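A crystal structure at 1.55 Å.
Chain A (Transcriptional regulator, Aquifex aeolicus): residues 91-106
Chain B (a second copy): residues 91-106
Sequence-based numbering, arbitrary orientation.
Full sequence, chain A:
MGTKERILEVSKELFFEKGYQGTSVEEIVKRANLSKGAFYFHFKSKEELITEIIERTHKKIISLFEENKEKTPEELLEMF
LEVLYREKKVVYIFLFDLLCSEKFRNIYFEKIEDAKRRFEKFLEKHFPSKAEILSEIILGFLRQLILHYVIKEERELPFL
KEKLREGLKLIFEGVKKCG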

# COMPACT_ATOMS: atom_id res chain seq x y z
N VAL A 91 7.04 -5.22 9.16
CA VAL A 91 6.11 -4.44 8.35
C VAL A 91 6.62 -4.44 6.91
O VAL A 91 5.83 -4.58 5.98
N TYR A 92 7.93 -4.31 6.73
CA TYR A 92 8.53 -4.31 5.40
C TYR A 92 8.28 -5.68 4.73
O TYR A 92 7.86 -5.75 3.56
N ILE A 93 8.50 -6.77 5.46
CA ILE A 93 8.27 -8.12 4.92
C ILE A 93 6.78 -8.30 4.55
O ILE A 93 6.42 -8.85 3.50
N PHE A 94 5.90 -7.83 5.44
CA PHE A 94 4.47 -7.91 5.23
C PHE A 94 4.07 -7.29 3.88
O PHE A 94 3.29 -7.87 3.11
N LEU A 95 4.60 -6.11 3.58
CA LEU A 95 4.29 -5.51 2.28
C LEU A 95 4.97 -6.17 1.08
O LEU A 95 4.31 -6.65 0.13
N PHE A 96 6.29 -6.27 1.13
CA PHE A 96 7.02 -6.74 -0.03
C PHE A 96 7.06 -8.22 -0.29
O PHE A 96 7.23 -8.64 -1.44
N ASP A 97 6.89 -9.01 0.77
CA ASP A 97 6.84 -10.45 0.64
C ASP A 97 5.43 -11.06 0.68
O ASP A 97 5.23 -12.19 0.18
N LEU A 98 4.45 -10.35 1.24
CA LEU A 98 3.10 -10.89 1.26
C LEU A 98 2.14 -10.17 0.32
O LEU A 98 1.60 -10.81 -0.57
N LEU A 99 1.93 -8.86 0.49
CA LEU A 99 1.02 -8.17 -0.44
C LEU A 99 1.51 -8.33 -1.88
O LEU A 99 0.71 -8.64 -2.78
N CYS A 100 2.80 -8.15 -2.09
CA CYS A 100 3.38 -8.21 -3.43
C CYS A 100 3.42 -9.59 -4.04
O CYS A 100 3.59 -9.74 -5.25
N SER A 101 3.20 -10.61 -3.22
CA SER A 101 3.23 -11.99 -3.73
C SER A 101 1.89 -12.39 -4.27
O SER A 101 0.90 -11.72 -4.01
N GLU A 102 1.82 -13.45 -5.07
CA GLU A 102 0.49 -13.91 -5.45
C GLU A 102 0.05 -14.93 -4.38
O GLU A 102 -1.10 -14.92 -3.93
N LYS A 103 0.97 -15.81 -4.00
CA LYS A 103 0.70 -16.89 -3.05
C LYS A 103 0.28 -16.45 -1.64
O LYS A 103 -0.60 -17.08 -1.03
N PHE A 104 0.87 -15.37 -1.14
CA PHE A 104 0.58 -14.93 0.22
C PHE A 104 -0.28 -13.67 0.33
O PHE A 104 -0.50 -13.17 1.44
N ARG A 105 -0.78 -13.17 -0.79
CA ARG A 105 -1.62 -11.96 -0.76
C ARG A 105 -2.80 -12.07 0.19
O ARG A 105 -3.14 -11.10 0.88
N ASN A 106 -3.41 -13.24 0.23
CA ASN A 106 -4.57 -13.44 1.08
C ASN A 106 -4.24 -13.24 2.57
O ASN A 106 -5.09 -12.79 3.33
N VAL B 91 -3.83 1.27 -12.02
CA VAL B 91 -3.61 1.36 -10.58
C VAL B 91 -3.03 0.03 -10.10
O VAL B 91 -2.12 0.01 -9.29
N TYR B 92 -3.56 -1.08 -10.63
CA TYR B 92 -3.07 -2.41 -10.26
C TYR B 92 -1.59 -2.55 -10.68
O TYR B 92 -0.74 -3.01 -9.90
N ILE B 93 -1.26 -2.14 -11.91
CA ILE B 93 0.12 -2.21 -12.39
C ILE B 93 1.04 -1.33 -11.52
O ILE B 93 2.16 -1.72 -11.14
N PHE B 94 0.56 -0.13 -11.20
CA PHE B 94 1.30 0.80 -10.37
C PHE B 94 1.73 0.15 -9.04
O PHE B 94 2.88 0.27 -8.61
N LEU B 95 0.81 -0.54 -8.39
CA LEU B 95 1.18 -1.22 -7.14
C LEU B 95 2.04 -2.47 -7.33
O LEU B 95 3.17 -2.56 -6.80
N PHE B 96 1.56 -3.41 -8.13
CA PHE B 96 2.26 -4.68 -8.23
C PHE B 96 3.48 -4.75 -9.10
O PHE B 96 4.34 -5.61 -8.87
N ASP B 97 3.56 -3.86 -10.08
CA ASP B 97 4.73 -3.80 -10.94
C ASP B 97 5.72 -2.67 -10.60
O ASP B 97 6.90 -2.75 -10.99
N LEU B 98 5.27 -1.62 -9.90
CA LEU B 98 6.20 -0.56 -9.54
C LEU B 98 6.54 -0.53 -8.06
O LEU B 98 7.72 -0.67 -7.73
N LEU B 99 5.57 -0.37 -7.16
CA LEU B 99 5.92 -0.37 -5.74
C LEU B 99 6.61 -1.67 -5.36
O LEU B 99 7.64 -1.65 -4.67
N CYS B 100 6.08 -2.79 -5.82
CA CYS B 100 6.61 -4.10 -5.47
C CYS B 100 7.96 -4.42 -6.09
O CYS B 100 8.65 -5.33 -5.66
N SER B 101 8.36 -3.63 -7.08
CA SER B 101 9.65 -3.88 -7.74
C SER B 101 10.77 -3.20 -7.00
O SER B 101 10.52 -2.35 -6.16
N GLU B 102 12.02 -3.59 -7.26
CA GLU B 102 13.09 -2.81 -6.65
C GLU B 102 13.45 -1.69 -7.64
O GLU B 102 13.65 -0.53 -7.25
N LYS B 103 13.54 -2.05 -8.92
CA LYS B 103 13.93 -1.13 -9.98
C LYS B 103 13.01 0.08 -10.20
O LYS B 103 13.50 1.19 -10.46
N PHE B 104 11.71 -0.12 -10.06
CA PHE B 104 10.76 0.96 -10.32
C PHE B 104 10.10 1.57 -9.08
O PHE B 104 9.23 2.43 -9.21
N ARG B 105 10.53 1.16 -7.89
CA ARG B 105 9.94 1.70 -6.66
C ARG B 105 9.99 3.22 -6.59
O ARG B 105 9.03 3.85 -6.12
N ASN B 106 11.08 3.79 -7.06
CA ASN B 106 11.23 5.24 -7.02
C ASN B 106 10.15 5.96 -7.83
O ASN B 106 9.74 7.07 -7.47

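The contact is built on an exact two-fold axis, so every contact off the axis occurs twice, while the disulfide on the axis occurs once, and at its centre sits this covalent link. Cys A100 and Cys B100, each with chi1 in the m well, join in a disulfide with SG of Cys A100 2.0 Å from SG of Cys B100 and chi3 at -78°. The two residues, whose CA atoms lie 5.6 Å apart, form the closest CA pair in the contact. The helices that precede them meet at 110° between their N-to-C directions, with axes no closer than 11.5 Å, a separation at which side chains do much of the reaching across.

Leucines supply part of that filling. Leu A95 and Leu A99 both take chi1 t and chi2 p; their CA-to-CB bonds point sideways to the partner stretch, and the ends of the side chains come nearer. CD1 of Leu A95 lies 4.2 Å from CD2 of Leu B99, and the two-fold repeats the pair as Leu A99 CD2 to Leu B95 CD1, also 4.2 Å.

Phe A96 joins this apolar centre to the polar edge. With chi1 m, its ring reaches across so that CE1 is 4.1 Å from CD1 of Leu B99 and 3.4 Å from the backbone O of Leu B99. That oxygen and the CA of Cys B100 sit at the ring edge, leaving a face free for a different partner: Arg B105. The guanidinium lies flat on the ring, planes at 11° and centres 3.7 Å apart, a stack that is also a cation-pi contact. Phe B96 receives Arg A105 in the same way.

The arginine is held by its own chain as well as by the ring. Its CA-to-CB bond points toward the other stretch, and its t, t, m run of chi1 to chi3 places the head group where its own chain can hold it. NE of Arg B105 donates to O of Leu B99 at 3.0 Å, weak bonds run from NE and NH2 to O of Ser B101, and a salt bridge links NH2 of Arg B105 to OE2 of Glu B102 at 3.6 Å. The design rule is to fix the cation with partners from its own chain and offer its flat face to the neighbour's aromatic ring.

At the outer edge, Tyr A92, chi1 t, starts sideways but brings its hydroxyl to the guanidinium's edge, OH lying 2.9 Å from NH1 of Arg B105. Water 1 completes the cluster: it lies 2.8 Å from OH of Tyr A92, donates to OE2 of Glu B102 at 2.5 Å and accepts from NH2 of Arg B105 at 2.9 Å. The water thus ties together tyrosine and glutamate, whose OH and OE2 atoms, in Tyr A92 and Glu B102, are 4.3 Å apart. Water 4 repeats this around Tyr B92, Glu A102 and Arg A105. Two further waters bridge backbone carbonyls: water 2 lies 2.9 Å from O of Phe A96 and 2.8 Å from O of Cys B100, and water 3 is its symmetric counterpart.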

# COMPACT_ATOMS: atom_id res chain seq x y z
CB VAL A 91 6.01 -2.98 8.87
CG1 VAL A 91 5.21 -2.14 7.88
CG2 VAL A 91 5.33 -2.98 10.25
CB TYR A 92 10.02 -3.99 5.56
CG TYR A 92 10.74 -3.72 4.28
CD1 TYR A 92 11.17 -4.78 3.48
CD2 TYR A 92 11.00 -2.42 3.87
CE1 TYR A 92 11.84 -4.54 2.30
CE2 TYR A 92 11.67 -2.17 2.69
CZ TYR A 92 12.08 -3.23 1.91
OH TYR A 92 12.73 -2.98 0.73
CB ILE A 93 8.72 -9.17 5.99
CG1 ILE A 93 10.25 -9.10 6.13
CG2 ILE A 93 8.28 -10.59 5.58
CD1 ILE A 93 10.80 -9.80 7.42
CB PHE A 94 3.82 -7.14 6.40
CG PHE A 94 2.33 -7.30 6.52
CD1 PHE A 94 1.76 -8.54 6.73
CD2 PHE A 94 1.52 -6.18 6.48
CE1 PHE A 94 0.38 -8.67 6.91
CE2 PHE A 94 0.13 -6.29 6.66
CZ PHE A 94 -0.43 -7.55 6.88
CB LEU A 95 4.67 -4.02 2.33
CG LEU A 95 4.61 -3.22 1.03
CD1 LEU A 95 3.23 -3.29 0.40
CD2 LEU A 95 5.00 -1.77 1.33
CB PHE A 96 8.42 -6.14 -0.01
CG PHE A 96 8.41 -4.65 -0.14
CD1 PHE A 96 7.92 -4.05 -1.30
CD2 PHE A 96 8.84 -3.84 0.91
CE1 PHE A 96 7.87 -2.66 -1.43
CE2 PHE A 96 8.78 -2.45 0.78
CZ PHE A 96 8.30 -1.85 -0.38
CB ASP A 97 7.71 -11.11 1.69
CG ASP A 97 9.17 -10.77 1.52
OD1 ASP A 97 9.70 -10.97 0.41
OD2 ASP A 97 9.75 -10.28 2.50
CB LEU A 98 2.55 -10.97 2.70
CG LEU A 98 3.17 -12.09 3.57
CD1 LEU A 98 4.44 -11.62 4.25
CD2 LEU A 98 2.14 -12.52 4.64
CB LEU A 99 0.92 -6.68 -0.09
CG LEU A 99 0.18 -5.85 -1.17
CD1 LEU A 99 -1.26 -6.36 -1.28
CD2 LEU A 99 0.18 -4.34 -0.80
CB CYS A 100 4.79 -7.59 -3.38
SG CYS A 100 4.77 -5.80 -3.05
CB SER A 101 3.58 -12.94 -2.59
OG SER A 101 2.42 -13.16 -1.79
CB GLU A 102 0.51 -14.61 -6.82
CG GLU A 102 0.77 -13.69 -7.97
CD GLU A 102 -0.40 -12.77 -8.26
OE1 GLU A 102 -1.53 -13.01 -7.77
OE2 GLU A 102 -0.18 -11.80 -9.02
CB LYS A 103 1.92 -17.82 -2.95
CG LYS A 103 1.75 -19.03 -2.04
CD LYS A 103 3.04 -19.86 -1.95
CE LYS A 103 2.72 -21.23 -1.32
NZ LYS A 103 3.91 -22.11 -1.18
CB PHE A 104 1.91 -14.70 0.98
CG PHE A 104 2.81 -15.90 1.02
CD1 PHE A 104 2.33 -17.14 1.44
CD2 PHE A 104 4.15 -15.78 0.70
CE1 PHE A 104 3.19 -18.24 1.54
CE2 PHE A 104 5.03 -16.88 0.81
CZ PHE A 104 4.54 -18.10 1.23
CB ARG A 105 -2.13 -11.61 -2.16
CG ARG A 105 -2.72 -10.19 -2.23
CD ARG A 105 -2.91 -9.74 -3.68
NE ARG A 105 -1.62 -9.76 -4.35
CZ ARG A 105 -1.44 -9.61 -5.66
NH1 ARG A 105 -2.49 -9.42 -6.45
NH2 ARG A 105 -0.21 -9.66 -6.17
CB ASN A 106 -5.13 -14.85 0.88
CG ASN A 106 -4.18 -15.93 1.36
OD1 ASN A 106 -3.11 -16.16 0.77
ND2 ASN A 106 -4.55 -16.58 2.46
CB VAL B 91 -4.93 1.66 -9.83
CG1 VAL B 91 -4.71 1.53 -8.32
CG2 VAL B 91 -5.41 3.07 -10.18
CB TYR B 92 -3.99 -3.44 -10.93
CG TYR B 92 -3.79 -4.84 -10.48
CD1 TYR B 92 -2.74 -5.60 -10.99
CD2 TYR B 92 -4.64 -5.42 -9.54
CE1 TYR B 92 -2.54 -6.90 -10.58
CE2 TYR B 92 -4.45 -6.72 -9.12
CZ TYR B 92 -3.41 -7.45 -9.64
OH TYR B 92 -3.21 -8.74 -9.21
CB ILE B 93 0.15 -1.76 -13.89
CG1 ILE B 93 -0.59 -2.81 -14.74
CG2 ILE B 93 1.60 -1.58 -14.38
CD1 ILE B 93 -0.97 -2.30 -16.17
CB PHE B 94 0.36 1.99 -10.12
CG PHE B 94 1.00 3.19 -9.49
CD1 PHE B 94 2.04 3.87 -10.11
CD2 PHE B 94 0.51 3.68 -8.28
CE1 PHE B 94 2.58 5.02 -9.55
CE2 PHE B 94 1.05 4.84 -7.71
CZ PHE B 94 2.08 5.50 -8.35
CB LEU B 95 -0.11 -1.60 -6.39
CG LEU B 95 0.02 -2.48 -5.15
CD1 LEU B 95 0.95 -1.86 -4.13
CD2 LEU B 95 -1.38 -2.69 -4.55
CB PHE B 96 1.25 -5.76 -8.60
CG PHE B 96 0.21 -5.96 -7.53
CD1 PHE B 96 0.58 -6.42 -6.26
CD2 PHE B 96 -1.13 -5.65 -7.77
CE1 PHE B 96 -0.37 -6.58 -5.25
CE2 PHE B 96 -2.08 -5.81 -6.75
CZ PHE B 96 -1.70 -6.28 -5.50
CB ASP B 97 4.30 -3.69 -12.40
CG ASP B 97 3.57 -4.92 -12.86
OD1 ASP B 97 4.10 -6.03 -12.70
OD2 ASP B 97 2.45 -4.74 -13.36
CB LEU B 98 5.70 0.81 -10.05
CG LEU B 98 5.82 1.02 -11.58
CD1 LEU B 98 4.60 0.48 -12.30
CD2 LEU B 98 5.97 2.53 -11.87
CB LEU B 99 4.66 -0.18 -4.87
CG LEU B 99 4.91 -0.42 -3.37
CD1 LEU B 99 5.92 0.62 -2.87
CD2 LEU B 99 3.58 -0.30 -2.56
CB CYS B 100 5.57 -5.17 -5.84
SG CYS B 100 4.08 -5.08 -4.82
CB SER B 101 9.60 -3.30 -9.16
OG SER B 101 9.80 -1.89 -9.10
CB GLU B 102 14.34 -3.68 -6.41
CG GLU B 102 14.17 -4.71 -5.34
CD GLU B 102 14.10 -4.11 -3.95
OE1 GLU B 102 14.47 -2.92 -3.75
OE2 GLU B 102 13.71 -4.86 -3.03
CB LYS B 103 14.09 -1.90 -11.30
CG LYS B 103 14.57 -1.07 -12.49
CD LYS B 103 14.63 -1.89 -13.78
CE LYS B 103 15.43 -1.13 -14.84
NZ LYS B 103 15.54 -1.84 -16.15
CB PHE B 104 9.65 0.46 -11.28
CG PHE B 104 10.17 -0.08 -12.58
CD1 PHE B 104 11.06 0.65 -13.37
CD2 PHE B 104 9.72 -1.30 -13.05
CE1 PHE B 104 11.48 0.17 -14.61
CE2 PHE B 104 10.14 -1.80 -14.31
CZ PHE B 104 11.01 -1.05 -15.08
CB ARG B 105 10.65 1.12 -5.43
CG ARG B 105 9.86 1.40 -4.13
CD ARG B 105 10.38 0.54 -2.98
NE ARG B 105 10.25 -0.87 -3.33
CZ ARG B 105 10.77 -1.88 -2.65
NH1 ARG B 105 11.47 -1.64 -1.55
NH2 ARG B 105 10.60 -3.12 -3.08
CB ASN B 106 12.61 5.64 -7.53
CG ASN B 106 12.77 5.34 -9.01
OD1 ASN B 106 12.84 4.17 -9.44
ND2 ASN B 106 12.81 6.41 -9.82
O HOH W 1 11.97 -4.86 -1.18
O HOH W 2 8.60 -7.17 -3.49
O HOH W 3 3.82 -8.11 -7.56
O HOH W 4 -0.49 -9.29 -9.05